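Local atomic coordinates of DNA methyltransferase (Nicotiana tabacum, PDB entry 4ONQ), a protein that probably transfers methyl groups from S-adenosyl-L-methionine to carbon 5 of cytosines in DNA, a reaction carried out by the catalytic domain described here. Residues P11-G16 with P21-V26; E66-K71 with V213-Y218. The protein carries 5 engineered substitutions. One frame throughout, in Å; residues are numbered along the deposited sequence.

Contact 1: P11-G16 with P21-V26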
loop_
_atom_site.group_PDB
_atom_site.type_symbol
_atom_site.label_atom_id
_atom_site.label_comp_id
_atom_site.label_asym_id
_atom_site.label_seq_id
_atom_site.Cartn_x
_atom_site.Cartn_y
_atom_site.Cartn_z
ATOM N N PRO A 11 18.199 -4.284 -7.240
ATOM C CA PRO A 11 16.954 -3.652 -7.585
ATOM C C PRO A 11 15.868 -4.356 -6.832
ATOM O O PRO A 11 15.825 -5.553 -6.822
ATOM C CB PRO A 11 16.831 -3.959 -9.069
ATOM C CG PRO A 11 17.844 -4.943 -9.364
ATOM C CD PRO A 11 18.376 -5.441 -8.116
ATOM N N MET A 12 14.974 -3.613 -6.221
ATOM C CA MET A 12 13.947 -4.198 -5.383
ATOM C C MET A 12 12.759 -4.660 -6.174
ATOM O O MET A 12 11.738 -4.049 -6.168
ATOM C CB MET A 12 13.493 -3.205 -4.356
ATOM C CG MET A 12 13.931 -3.579 -2.983
ATOM S SD MET A 12 13.018 -2.783 -1.691
ATOM C CE MET A 12 14.197 -1.530 -1.298
ATOM N N ILE A 13 12.910 -5.755 -6.876
ATOM C CA ILE A 13 11.851 -6.216 -7.696
ATOM C C ILE A 13 11.264 -7.489 -7.192
ATOM O O ILE A 13 10.504 -8.117 -7.856
ATOM C CB ILE A 13 12.313 -6.350 -9.124
ATOM C CG1 ILE A 13 13.594 -7.161 -9.195
ATOM C CG2 ILE A 13 12.555 -4.977 -9.698
ATOM C CD1 ILE A 13 13.847 -7.727 -10.558
ATOM N N GLY A 14 11.633 -7.885 -6.002
ATOM C CA GLY A 14 11.100 -9.111 -5.481
ATOM C C GLY A 14 11.393 -10.260 -6.401
ATOM O O GLY A 14 12.501 -10.396 -6.873
ATOM N N PHE A 15 10.389 -11.070 -6.671
ATOM C CA PHE A 15 10.526 -12.193 -7.558
ATOM C C PHE A 15 10.217 -11.711 -8.923
ATOM O O PHE A 15 10.157 -12.473 -9.834
ATOM C CB PHE A 15 9.549 -13.288 -7.224
ATOM C CG PHE A 15 9.783 -13.901 -5.909
ATOM C CD1 PHE A 15 10.933 -14.581 -5.665
ATOM C CD2 PHE A 15 8.859 -13.794 -4.919
ATOM C CE1 PHE A 15 11.168 -15.150 -4.448
ATOM C CE2 PHE A 15 9.080 -14.351 -3.693
ATOM C CZ PHE A 15 10.238 -15.029 -3.457
ATOM N N GLY A 16 9.949 -10.439 -9.052
ATOM C CA GLY A 16 9.686 -9.887 -10.367
ATOM C C GLY A 16 8.658 -8.771 -10.361
ATOM O O GLY A 16 7.712 -8.783 -9.579
ATOM N N PRO A 21 12.665 -6.846 -16.736
ATOM C CA PRO A 21 12.925 -8.239 -17.048
ATOM C C PRO A 21 12.998 -9.037 -15.795
ATOM O O PRO A 21 13.580 -8.576 -14.840
ATOM C CB PRO A 21 14.314 -8.173 -17.634
ATOM C CG PRO A 21 14.944 -7.087 -16.878
ATOM C CD PRO A 21 13.883 -6.049 -16.909
ATOM N N LEU A 22 12.452 -10.232 -15.826
ATOM C CA LEU A 22 12.358 -11.108 -14.674
ATOM C C LEU A 22 13.756 -11.349 -14.146
ATOM O O LEU A 22 14.705 -11.419 -14.923
ATOM C CB LEU A 22 11.688 -12.433 -15.042
ATOM C CG LEU A 22 10.161 -12.383 -15.099
ATOM C CD1 LEU A 22 9.574 -13.773 -14.930
ATOM C CD2 LEU A 22 9.624 -11.433 -14.039
ATOM N N PRO A 23 13.926 -11.468 -12.841
ATOM C CA PRO A 23 15.290 -11.732 -12.448
ATOM C C PRO A 23 15.665 -13.117 -12.902
ATOM O O PRO A 23 14.842 -13.820 -13.454
ATOM C CB PRO A 23 15.232 -11.661 -10.928
ATOM C CG PRO A 23 13.881 -11.874 -10.570
ATOM C CD PRO A 23 13.029 -11.419 -11.689
ATOM N N ALA A 24 16.907 -13.503 -12.674
ATOM C CA ALA A 24 17.379 -14.807 -13.128
ATOM C C ALA A 24 16.724 -15.852 -12.231
ATOM O O ALA A 24 16.713 -17.048 -12.531
ATOM C CB ALA A 24 18.878 -14.886 -13.004
ATOM N N MET A 25 16.271 -15.431 -11.055
ATOM C CA MET A 25 15.665 -16.349 -10.085
ATOM C C MET A 25 14.270 -15.915 -9.637
ATOM O O MET A 25 14.128 -14.933 -8.931
ATOM C CB MET A 25 16.529 -16.466 -8.844
ATOM C CG MET A 25 15.944 -17.386 -7.778
ATOM S SD MET A 25 15.907 -19.108 -8.350
ATOM C CE MET A 25 16.365 -20.089 -6.912
ATOM N N VAL A 26 13.249 -16.685 -10.018
ATOM C CA VAL A 26 11.850 -16.359 -9.778
ATOM C C VAL A 26 11.153 -17.509 -9.046
ATOM O O VAL A 26 9.946 -17.599 -9.005
ATOM C CB VAL A 26 11.144 -16.151 -11.103
ATOM C CG1 VAL A 26 9.824 -15.478 -10.900
ATOM C CG2 VAL A 26 11.991 -15.323 -12.008
#

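Contact 2: E66-K71 with V213-Y218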
loop_
_atom_site.group_PDB
_atom_site.type_symbol
_atom_site.label_atom_id
_atom_site.label_comp_id
_atom_site.label_asym_id
_atom_site.label_seq_id
_atom_site.Cartn_x
_atom_site.Cartn_y
_atom_site.Cartn_z
ATOM N N GLU A 66 9.605 -10.777 0.657
ATOM C CA GLU A 66 9.829 -10.355 -0.712
ATOM C C GLU A 66 9.868 -8.838 -0.698
ATOM O O GLU A 66 8.861 -8.182 -0.423
ATOM C CB GLU A 66 8.707 -10.862 -1.621
ATOM C CG GLU A 66 8.771 -10.320 -3.040
ATOM C CD GLU A 66 7.685 -10.875 -3.952
ATOM O OE1 GLU A 66 6.653 -11.367 -3.443
ATOM O OE2 GLU A 66 7.872 -10.818 -5.188
ATOM N N PHE A 67 11.045 -8.286 -0.964
ATOM C CA PHE A 67 11.233 -6.845 -0.928
ATOM C C PHE A 67 10.949 -6.235 -2.286
ATOM O O PHE A 67 11.514 -6.650 -3.295
ATOM C CB PHE A 67 12.652 -6.493 -0.486
ATOM C CG PHE A 67 12.959 -6.883 0.932
ATOM C CD1 PHE A 67 12.380 -6.201 1.992
ATOM C CD2 PHE A 67 13.840 -7.919 1.204
ATOM C CE1 PHE A 67 12.664 -6.550 3.298
ATOM C CE2 PHE A 67 14.125 -8.276 2.505
ATOM C CZ PHE A 67 13.537 -7.591 3.556
ATOM N N VAL A 68 10.059 -5.251 -2.307
ATOM C CA VAL A 68 9.723 -4.568 -3.549
ATOM C C VAL A 68 9.439 -3.076 -3.336
ATOM O O VAL A 68 8.870 -2.659 -2.315
ATOM C CB VAL A 68 8.596 -5.307 -4.344
ATOM C CG1 VAL A 68 7.777 -6.187 -3.431
ATOM C CG2 VAL A 68 7.712 -4.336 -5.110
ATOM N N ASP A 69 9.909 -2.284 -4.293
ATOM C CA ASP A 69 9.739 -0.845 -4.290
ATOM C C ASP A 69 8.594 -0.520 -5.234
ATOM O O ASP A 69 8.586 -0.956 -6.387
ATOM C CB ASP A 69 11.032 -0.175 -4.769
ATOM C CG ASP A 69 11.065 1.317 -4.491
ATOM O OD1 ASP A 69 10.001 1.973 -4.551
ATOM O OD2 ASP A 69 12.166 1.835 -4.210
ATOM N N SER A 70 7.627 0.252 -4.752
ATOM C CA SER A 70 6.438 0.534 -5.548
ATOM C C SER A 70 6.721 1.496 -6.690
ATOM O O SER A 70 5.826 1.817 -7.469
ATOM C CB SER A 70 5.305 1.063 -4.671
ATOM O OG SER A 70 4.793 0.035 -3.848
ATOM N N LYS A 71 7.958 1.877 -6.842
ATOM C CA LYS A 71 8.324 2.751 -7.903
ATOM C C LYS A 71 8.270 2.042 -9.200
ATOM O O LYS A 71 8.284 2.628 -10.237
ATOM C CB LYS A 71 9.712 3.253 -7.679
ATOM C CG LYS A 71 10.789 2.357 -8.142
ATOM C CD LYS A 71 12.101 2.893 -7.708
ATOM C CE LYS A 71 13.268 2.192 -8.300
ATOM N NZ LYS A 71 14.513 2.753 -7.782
ATOM N N VAL A 213 -1.875 0.152 -4.092
ATOM C CA VAL A 213 -2.804 -0.834 -4.642
ATOM C C VAL A 213 -2.298 -1.644 -5.853
ATOM O O VAL A 213 -2.581 -2.837 -5.959
ATOM C CB VAL A 213 -4.178 -0.182 -4.944
ATOM C CG1 VAL A 213 -5.109 -1.161 -5.625
ATOM C CG2 VAL A 213 -4.805 0.341 -3.648
ATOM N N ASP A 214 -1.553 -1.014 -6.758
ATOM C CA ASP A 214 -1.069 -1.709 -7.957
ATOM C C ASP A 214 -0.076 -2.825 -7.598
ATOM O O ASP A 214 -0.088 -3.908 -8.197
ATOM C CB ASP A 214 -0.416 -0.730 -8.945
ATOM C CG ASP A 214 -1.338 0.415 -9.352
ATOM O OD1 ASP A 214 -2.157 0.226 -10.274
ATOM O OD2 ASP A 214 -1.227 1.515 -8.765
ATOM N N THR A 215 0.772 -2.548 -6.611
ATOM C CA THR A 215 1.777 -3.492 -6.127
ATOM C C THR A 215 1.106 -4.728 -5.515
ATOM O O THR A 215 1.336 -5.888 -5.926
ATOM C CB THR A 215 2.678 -2.812 -5.049
ATOM O OG1 THR A 215 3.156 -1.554 -5.540
ATOM C CG2 THR A 215 3.868 -3.684 -4.682
ATOM N N VAL A 216 0.259 -4.463 -4.528
ATOM C CA VAL A 216 -0.476 -5.511 -3.846
ATOM C C VAL A 216 -1.301 -6.338 -4.831
ATOM O O VAL A 216 -1.340 -7.563 -4.740
ATOM C CB VAL A 216 -1.394 -4.926 -2.771
ATOM C CG1 VAL A 216 -2.245 -6.022 -2.149
ATOM C CG2 VAL A 216 -0.570 -4.209 -1.716
ATOM N N ALA A 217 -1.940 -5.669 -5.782
ATOM C CA ALA A 217 -2.774 -6.363 -6.756
ATOM C C ALA A 217 -1.919 -7.257 -7.635
ATOM O O ALA A 217 -2.339 -8.353 -8.008
ATOM C CB ALA A 217 -3.551 -5.379 -7.604
ATOM N N TYR A 218 -0.722 -6.782 -7.969
ATOM C CA TYR A 218 0.211 -7.605 -8.727
ATOM C C TYR A 218 0.505 -8.890 -7.971
ATOM O O TYR A 218 0.562 -9.963 -8.570
ATOM C CB TYR A 218 1.510 -6.855 -9.017
ATOM C CG TYR A 218 2.512 -7.646 -9.833
ATOM C CD1 TYR A 218 2.299 -7.899 -11.186
ATOM C CD2 TYR A 218 3.681 -8.124 -9.256
ATOM C CE1 TYR A 218 3.220 -8.610 -11.935
ATOM C CE2 TYR A 218 4.604 -8.838 -9.997
ATOM C CZ TYR A 218 4.370 -9.078 -11.333
ATOM O OH TYR A 218 5.294 -9.791 -12.065
#

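Contact 1: P11-G16 with P21-V26
Val-26 and Pro-23 both close on Phe-15 O. Val-26 CG1 comes as close as 3.2 Å to Phe-15 O, a tight approach. Pro-23 CD lies 3.6 Å from the same Phe-15 O. No hydrogen bond crosses between the two segments, so shape and apolar surface carry the contact. With CG1 anti to the backbone N (chi1 -165°), Val-26 turns this methyl to the carbonyl oxygen and lets it lie 4.3 Å from Phe-15 CB. Ile-13 slides past the proline ring in the opposite direction, its CD1 3.9 Å from Pro-23 CD. What presents these groups is a type II' beta turn from Ile-13 to Gly-16, closed by Gly-16 N donating to Ile-13 O at 2.7 Å. Gly-14 takes the first corner with a positive phi, 57°, which favours glycine there. Gly-16, which ends the turn, has no side chain; a CB there would run into Leu-22 CD2, which sits 4.0 Å from Gly-16 CA, while Pro-23 CD packs against the same carbon. Before the turn, Met-12 centres an inverse gamma turn in which Ile-13 N binds Pro-11 O. Farther out, the Phe-15 side chain rests on Arg-28 and Val-88, and that of Ile-13 on Tyr-72.

Contact 2: E66-K71 with V213-Y218
Strand 66-69, an outermost strand of the central mixed sheet, meets helix 213-220 here in the protein interior, and Thr-215 is the one helix residue of 213-218 that touches 66-71. Ser-70 OG, just past the end of the strand, donates to Thr-215 OG1 over 2.8 Å. The threonine hydroxyl in turn is hydrogen-bonded to Gln-212 OE1, one residue ahead of the helical segment, so two polar partners grip this buried oxygen. At chi1 -50° Thr-215 OG1 stands beside its own backbone N and CG2 anti to it, which splits the side chain into a polar branch for Ser-70 and an apolar one for the strand: Thr-215 CG2 meets Val-68 CG2 tip to tip at 3.9 Å. Phe-73 and Tyr-82 also border the threonine. A valine in place of Thr-215 would probably leave Ser-70 OG and Gln-212 OE1 without their shared buried partner. An Asx turn shapes the approach of Ser-70: Asp-69 OD1 accepts from Lys-71 N at 3.1 Å, the donor lying 38° out of the carboxylate plane. On another side, helix 242-249 covers the helix, with Ala-246 touching Val-216 and Ala-217. The bound sinefungin lies about 11 Å from the Thr-215 side chain. The contact is helix-on-sheet packing of the Rossmann-like methyltransferase fold, in the circularly permuted arrangement of the DRM family.

Contact 1 is a surface contact between two pieces of irregular chain ahead of strand 39-45; contact 2 is buried and joins a sheet strand to a helix. Their centres are 12 Å apart. The surface contact covers more area, 253 against 113 Å², with apolar groups around a backbone carbonyl, whereas the buried one turns on a hydroxyl pair beside a small methyl contact. They share no segment, yet they touch: Phe-15 N probably bonds to Glu-66 OE2 at 2.9 Å, and Met-12 O to Asp-69 N at 3.2 Å. Segment 11-16 therefore lies along strand 66-69, and Gly-16 O also packs against the Tyr-218 ring of the helix.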